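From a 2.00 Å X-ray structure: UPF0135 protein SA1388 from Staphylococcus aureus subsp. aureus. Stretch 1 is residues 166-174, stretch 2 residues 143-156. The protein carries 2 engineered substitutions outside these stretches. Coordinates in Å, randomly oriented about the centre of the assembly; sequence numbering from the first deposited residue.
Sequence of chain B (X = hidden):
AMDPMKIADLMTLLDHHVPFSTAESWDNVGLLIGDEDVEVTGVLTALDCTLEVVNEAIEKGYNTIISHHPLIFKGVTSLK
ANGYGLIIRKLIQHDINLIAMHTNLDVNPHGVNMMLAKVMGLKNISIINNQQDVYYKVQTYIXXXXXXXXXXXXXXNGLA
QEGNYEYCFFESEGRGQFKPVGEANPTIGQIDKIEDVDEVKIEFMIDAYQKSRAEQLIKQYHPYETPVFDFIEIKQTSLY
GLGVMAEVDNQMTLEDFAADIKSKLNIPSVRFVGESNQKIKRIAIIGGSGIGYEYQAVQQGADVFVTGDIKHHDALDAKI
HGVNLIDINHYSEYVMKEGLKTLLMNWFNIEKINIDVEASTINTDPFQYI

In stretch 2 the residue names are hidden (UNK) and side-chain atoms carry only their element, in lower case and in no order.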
# COMPACT_ATOMS: atom_id res chain seq x y z
N GLU B 166 3.51 -19.92 42.24
CA GLU B 166 4.18 -21.08 41.63
C GLU B 166 3.31 -22.35 41.53
O GLU B 166 2.25 -22.46 42.16
CB GLU B 166 5.50 -21.38 42.37
CG GLU B 166 6.69 -20.58 41.84
CD GLU B 166 7.94 -20.71 42.69
OE1 GLU B 166 8.16 -21.76 43.33
OE2 GLU B 166 8.73 -19.74 42.71
N TYR B 167 3.77 -23.30 40.71
CA TYR B 167 3.16 -24.63 40.58
C TYR B 167 1.65 -24.57 40.27
O TYR B 167 0.85 -25.34 40.83
CB TYR B 167 3.42 -25.44 41.85
CG TYR B 167 3.65 -26.92 41.64
CD1 TYR B 167 4.93 -27.41 41.38
CD2 TYR B 167 2.61 -27.84 41.72
CE1 TYR B 167 5.16 -28.76 41.20
CE2 TYR B 167 2.83 -29.20 41.53
CZ TYR B 167 4.11 -29.65 41.28
OH TYR B 167 4.31 -31.00 41.10
N CYS B 168 1.27 -23.66 39.39
CA CYS B 168 -0.14 -23.42 39.06
C CYS B 168 -0.56 -24.27 37.88
O CYS B 168 -0.30 -23.92 36.73
CB CYS B 168 -0.38 -21.95 38.73
SG CYS B 168 0.27 -20.90 40.04
N PHE B 169 -1.19 -25.39 38.19
CA PHE B 169 -1.67 -26.33 37.19
C PHE B 169 -3.14 -26.56 37.44
O PHE B 169 -3.61 -26.42 38.58
CB PHE B 169 -0.95 -27.68 37.31
CG PHE B 169 0.49 -27.66 36.89
CD1 PHE B 169 0.85 -27.60 35.54
CD2 PHE B 169 1.51 -27.76 37.84
CE1 PHE B 169 2.18 -27.62 35.15
CE2 PHE B 169 2.86 -27.78 37.46
CZ PHE B 169 3.19 -27.71 36.11
N PHE B 170 -3.86 -26.93 36.39
CA PHE B 170 -5.20 -27.50 36.51
C PHE B 170 -5.22 -28.92 35.92
O PHE B 170 -4.76 -29.16 34.81
CB PHE B 170 -6.24 -26.61 35.86
CG PHE B 170 -7.63 -27.15 35.99
CD1 PHE B 170 -8.36 -26.92 37.14
CD2 PHE B 170 -8.20 -27.88 34.95
CE1 PHE B 170 -9.65 -27.42 37.26
CE2 PHE B 170 -9.50 -28.39 35.07
CZ PHE B 170 -10.22 -28.15 36.22
N GLU B 171 -5.80 -29.85 36.69
CA GLU B 171 -5.77 -31.29 36.36
C GLU B 171 -7.14 -31.88 36.02
O GLU B 171 -8.12 -31.74 36.77
CB GLU B 171 -5.12 -32.08 37.49
CG GLU B 171 -3.61 -32.06 37.43
CD GLU B 171 -2.99 -32.82 38.59
OE1 GLU B 171 -3.20 -32.39 39.74
OE2 GLU B 171 -2.29 -33.82 38.34
N SER B 172 -7.16 -32.58 34.89
CA SER B 172 -8.37 -33.09 34.28
C SER B 172 -8.11 -34.59 34.09
O SER B 172 -7.01 -34.97 33.69
CB SER B 172 -8.62 -32.38 32.92
OG SER B 172 -7.89 -31.12 32.80
N GLU B 173 -9.09 -35.43 34.39
CA GLU B 173 -8.94 -36.86 34.11
C GLU B 173 -9.72 -37.23 32.85
O GLU B 173 -10.79 -36.69 32.60
CB GLU B 173 -9.41 -37.71 35.28
CG GLU B 173 -8.57 -37.53 36.53
CD GLU B 173 -8.66 -38.73 37.46
OE1 GLU B 173 -9.80 -39.15 37.76
OE2 GLU B 173 -7.60 -39.25 37.87
N GLY B 174 -9.15 -38.14 32.07
CA GLY B 174 -9.77 -38.59 30.83
C GLY B 174 -9.08 -39.82 30.27
O GLY B 174 -8.08 -40.29 30.81
N UNK B 143 0.12 -39.89 31.88
CA UNK B 143 -0.39 -40.88 32.85
C UNK B 143 -0.29 -40.42 34.31
O UNK B 143 0.64 -39.69 34.67
c UNK B 143 0.48 -42.10 32.59
c UNK B 143 1.16 -40.48 31.02
c UNK B 143 0.94 -41.93 31.19
N UNK B 144 -1.24 -40.85 35.14
CA UNK B 144 -1.38 -40.33 36.52
C UNK B 144 -0.11 -40.46 37.37
O UNK B 144 0.24 -39.54 38.11
n UNK B 144 -1.99 -37.65 39.82
c UNK B 144 -2.55 -41.02 37.23
c UNK B 144 -3.61 -39.14 38.58
c UNK B 144 -2.87 -40.47 38.63
c UNK B 144 -3.35 -38.28 39.82
N UNK B 145 0.58 -41.59 37.28
CA UNK B 145 1.78 -41.78 38.09
C UNK B 145 2.96 -40.93 37.62
O UNK B 145 3.90 -40.70 38.37
c UNK B 145 1.10 -44.12 38.75
o UNK B 145 0.33 -43.61 39.60
c UNK B 145 2.17 -43.25 38.12
o UNK B 145 1.01 -45.30 38.38
N UNK B 146 2.89 -40.47 36.38
CA UNK B 146 3.93 -39.61 35.80
C UNK B 146 3.72 -38.13 36.10
O UNK B 146 4.60 -37.31 35.82
n UNK B 146 4.64 -42.10 34.80
c UNK B 146 4.18 -41.27 33.87
o UNK B 146 3.93 -41.63 32.72
c UNK B 146 3.97 -39.81 34.29
N UNK B 147 2.57 -37.80 36.69
CA UNK B 147 2.11 -36.41 36.80
C UNK B 147 2.98 -35.54 37.73
O UNK B 147 3.27 -34.39 37.42
c UNK B 147 -0.27 -35.95 36.06
c UNK B 147 0.36 -35.50 38.46
c UNK B 147 0.59 -36.37 37.23
N UNK B 148 3.42 -36.12 38.84
CA UNK B 148 4.19 -35.37 39.83
C UNK B 148 5.53 -34.87 39.32
O UNK B 148 5.76 -33.66 39.31
N UNK B 149 6.42 -35.79 38.90
CA UNK B 149 7.76 -35.38 38.45
C UNK B 149 7.74 -34.61 37.13
O UNK B 149 8.65 -33.81 36.86
c UNK B 149 6.21 -37.25 38.82
c UNK B 149 7.57 -37.81 38.58
c UNK B 149 8.53 -36.71 38.31
N UNK B 150 6.73 -34.83 36.31
CA UNK B 150 6.53 -33.96 35.16
C UNK B 150 6.29 -32.55 35.68
O UNK B 150 7.00 -31.62 35.30
c UNK B 150 5.38 -34.46 34.28
c UNK B 150 4.73 -32.05 30.74
c UNK B 150 5.95 -32.71 30.92
c UNK B 150 6.15 -33.49 32.07
c UNK B 150 3.72 -32.17 31.70
c UNK B 150 5.15 -33.62 33.04
c UNK B 150 3.94 -32.94 32.85
N UNK B 151 5.33 -32.39 36.59
CA UNK B 151 4.99 -31.07 37.14
C UNK B 151 6.16 -30.37 37.83
O UNK B 151 6.41 -29.19 37.58
c UNK B 151 1.37 -32.32 39.45
c UNK B 151 1.29 -31.26 38.37
c UNK B 151 3.81 -31.17 38.10
c UNK B 151 2.47 -31.31 37.40
n UNK B 151 0.03 -32.59 40.02
N UNK B 152 6.85 -31.10 38.70
CA UNK B 152 8.02 -30.60 39.45
C UNK B 152 9.15 -30.11 38.54
O UNK B 152 9.79 -29.10 38.83
o UNK B 152 6.83 -31.26 41.96
c UNK B 152 7.66 -32.09 41.50
c UNK B 152 8.60 -31.69 40.37
o UNK B 152 7.75 -33.25 41.93
N UNK B 153 9.42 -30.85 37.47
CA UNK B 153 10.48 -30.49 36.52
C UNK B 153 10.11 -29.25 35.71
O UNK B 153 10.94 -28.37 35.50
c UNK B 153 13.23 -31.92 36.10
c UNK B 153 10.79 -31.66 35.59
c UNK B 153 14.37 -32.93 36.24
n UNK B 153 14.54 -33.43 37.63
c UNK B 153 11.85 -32.59 36.12
N UNK B 154 8.86 -29.18 35.26
CA UNK B 154 8.39 -27.98 34.56
C UNK B 154 8.46 -26.78 35.52
O UNK B 154 8.83 -25.68 35.11
c UNK B 154 7.68 -28.80 31.65
c UNK B 154 5.38 -29.31 32.48
c UNK B 154 6.84 -29.19 32.86
c UNK B 154 6.98 -28.17 34.00
N UNK B 155 8.15 -27.03 36.80
CA UNK B 155 8.11 -25.97 37.81
C UNK B 155 9.51 -25.58 38.31
O UNK B 155 9.79 -24.41 38.57
o UNK B 155 6.78 -25.26 39.68
c UNK B 155 7.24 -26.40 38.99
N UNK B 156 10.36 -26.59 38.46
CA UNK B 156 11.79 -26.38 38.68
C UNK B 156 12.39 -25.47 37.61
O UNK B 156 13.29 -24.68 37.89
o UNK B 156 13.82 -30.03 38.86
c UNK B 156 12.53 -27.71 38.67
o UNK B 156 13.54 -30.31 41.02
c UNK B 156 12.53 -28.43 40.01
c UNK B 156 13.35 -29.68 39.96

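Position 143 carries three side-chain carbons that close a ring onto its own backbone N, which identifies Pro-143; it lies out of reach of stretch 1. At 144, four carbons in a row end in a nitrogen, the pattern of a lysine. The end of Lys-144 bends nearer the strand, with NZ 4.1 Å from Glu-171 OE2, too far for a salt bridge, and CD 4.1 Å from Glu-173 OE2. Position 145 has two carbons, the second bearing two oxygens, and is Asp-145. At 146 the second of two carbons bears one oxygen and one nitrogen, giving Asn-146. Neither touches stretch 1.

Position 147 shows one carbon carrying two more, a branch at CB that defines Val-147. It points toward the strand, and its CG1 lies 3.1 Å from Glu-171 OE2. Position 148 has no side-chain atoms and is Gly-148; its backbone O is 3.5 Å from Tyr-167 OH. Three carbons again close onto the backbone N at 149, so this is Pro-149, directed away from stretch 1. Position 150, one carbon followed by a ring of six, is Phe-150, which makes no contact here.

At 151 four carbons run to a terminal nitrogen: Lys-151. Its CB is 3.0 Å from Tyr-167 OH, while farther along the chain CG sits over one face of Phe-169, 3.8 Å from the ring centroid in a CH-pi contact. Position 152 has two carbons, the second with two oxygens, one of them near the tyrosine hydroxyl; it is Asp-152. Although its CB points away, its carboxylate turns back, and Tyr-167 OH donates a hydrogen bond to Asp-152 OD1 at 2.7 Å.

The four carbons and terminal nitrogen at 153 belong to Lys-153, which points away. At 154 four carbons fork at the second, as in Leu-154, whose CB approaches Phe-169 CZ at 4.4 Å, at the ring edge. Position 155, one carbon and one oxygen, is Ser-155; its OG lies 3.3 Å from Tyr-167 CD1. Three carbons, the third with two oxygens, make 156 Glu-156, turned away from stretch 1.

The contact buries 479 Å² and relies on residues from successive helical turns. Lys-151 joins its apolar and polar parts: its aliphatic chain covers Phe-169, and its NZ reaches Glu-171 OE2 at 3.1 Å, forming a salt bridge that includes a weak hydrogen bond. Tyr-167 lies along the helix between Gly-148 and Ser-155, anchored through its hydroxyl by Asp-152.

Stretch 2 143-156: PKDNVGPFKDKLSE
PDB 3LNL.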